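Putative epoxide hydrolase protein (Klebsiella pneumoniae subsp. pneumoniae, PDB 5BOV) is a putative epoxide hydrolase of the alpha/beta-hydrolase fold, probably a hydrolytic enzyme whose natural substrate is not established. Local coordinates at residues Arg166-Ala169 with Gly170-Asn174. Numbering follows the deposited sequence.
Sequences RGEA and GYRQN
E168 and R172, one helical turn apart, form an i to i+4 salt bridge in which E168 OE2 accepts a hydrogen bond from R172 NH1 at 2.8 Å. The bond is nearly straight, 168° at the hydrogen, and uses the anti lone pair of OE2. OE2 sits at the guanidinium edge, in its plane, while the carboxylate plane is turned 65° from it. Water 1 closes a ring: it donates to the same E168 OE2 and accepts from R172 NH2 at 2.6 Å, so both outer nitrogens of the arginine are engaged. Glutamate reaches over with an extended chain, whereas the longer arginine bends at chi3 (-78°), which turns its head back alongside the glutamate. Beneath the pair, R172 N donates to E168 O at 2.9 Å, as Q173 N does to A169 O. This helix, 165-173, belongs to the helical insertion after the sixth strand of the sheet, 127-133, where alpha/beta hydrolases commonly carry their cap. G167 and G170, both buried, have no side chain to accommodate. Y171 sends its ring away from E168 and R172 to meet the rings of F162, F178 and H209, and its OH is hydrogen-bonded to H209 NE2. Helix 209-220 also touches the salt-bridged pair, I214 on E168 and V210 on R172.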
# COMPACT_ATOMS: atom_id res chain seq x y z
N ARG A 166 12.97 -4.72 -21.68
CA ARG A 166 12.57 -3.42 -22.22
C ARG A 166 11.75 -2.58 -21.22
O ARG A 166 11.99 -1.37 -21.06
CB ARG A 166 11.81 -3.59 -23.56
CG ARG A 166 11.24 -2.30 -24.08
CD ARG A 166 10.91 -2.47 -25.52
NE ARG A 166 9.94 -1.53 -26.06
CZ ARG A 166 9.61 -1.46 -27.33
NH1 ARG A 166 10.14 -2.29 -28.21
NH2 ARG A 166 8.64 -0.63 -27.71
N GLY A 167 10.84 -3.23 -20.50
CA GLY A 167 10.06 -2.56 -19.48
C GLY A 167 10.86 -2.10 -18.29
O GLY A 167 10.62 -1.01 -17.75
N GLU A 168 11.77 -2.92 -17.83
CA GLU A 168 12.66 -2.51 -16.76
C GLU A 168 13.45 -1.26 -17.20
O GLU A 168 13.58 -0.28 -16.47
CB GLU A 168 13.61 -3.63 -16.36
CG GLU A 168 14.63 -3.13 -15.30
CD GLU A 168 15.56 -4.21 -14.72
OE1 GLU A 168 15.29 -5.40 -14.92
OE2 GLU A 168 16.61 -3.83 -14.11
N ALA A 169 14.02 -1.33 -18.42
CA ALA A 169 14.78 -0.20 -18.91
C ALA A 169 13.93 1.08 -19.09
O ALA A 169 14.38 2.16 -18.76
CB ALA A 169 15.47 -0.58 -20.26
N GLY A 170 12.71 0.93 -19.59
CA GLY A 170 11.80 2.03 -19.74
C GLY A 170 11.47 2.67 -18.40
O GLY A 170 11.45 3.90 -18.25
N TYR A 171 11.22 1.82 -17.41
CA TYR A 171 10.82 2.35 -16.10
C TYR A 171 11.97 3.06 -15.46
O TYR A 171 11.80 4.08 -14.79
CB TYR A 171 10.17 1.28 -15.20
CG TYR A 171 9.43 1.89 -14.00
CD1 TYR A 171 8.39 2.80 -14.21
CD2 TYR A 171 9.80 1.57 -12.71
CE1 TYR A 171 7.77 3.40 -13.12
CE2 TYR A 171 9.19 2.17 -11.61
CZ TYR A 171 8.17 3.05 -11.81
OH TYR A 171 7.53 3.69 -10.76
N ARG A 172 13.15 2.51 -15.64
CA ARG A 172 14.38 3.13 -15.09
C ARG A 172 14.72 4.42 -15.80
O ARG A 172 15.07 5.42 -15.15
CB ARG A 172 15.56 2.19 -15.14
CG ARG A 172 16.85 2.79 -14.59
CD ARG A 172 17.90 1.74 -14.37
NE ARG A 172 17.63 1.01 -13.15
CZ ARG A 172 17.38 -0.29 -13.05
NH1 ARG A 172 17.33 -1.09 -14.11
NH2 ARG A 172 17.17 -0.79 -11.83
N GLN A 173 14.67 4.44 -17.11
CA GLN A 173 15.02 5.66 -17.84
C GLN A 173 13.98 6.80 -17.70
O GLN A 173 14.33 7.98 -17.82
CB GLN A 173 15.15 5.36 -19.31
CG GLN A 173 16.37 4.54 -19.61
CD GLN A 173 16.43 4.16 -21.10
OE1 GLN A 173 15.88 4.87 -21.98
NE2 GLN A 173 17.04 3.02 -21.37
N ASN A 174 12.71 6.42 -17.56
CA ASN A 174 11.56 7.30 -17.68
C ASN A 174 10.68 7.22 -16.38
O ASN A 174 9.48 7.41 -16.54
CB ASN A 174 10.63 6.90 -18.89
CG ASN A 174 11.38 6.88 -20.22
OD1 ASN A 174 12.23 7.74 -20.45
ND2 ASN A 174 11.06 5.91 -21.11
O HOH W 1 16.88 -3.37 -11.40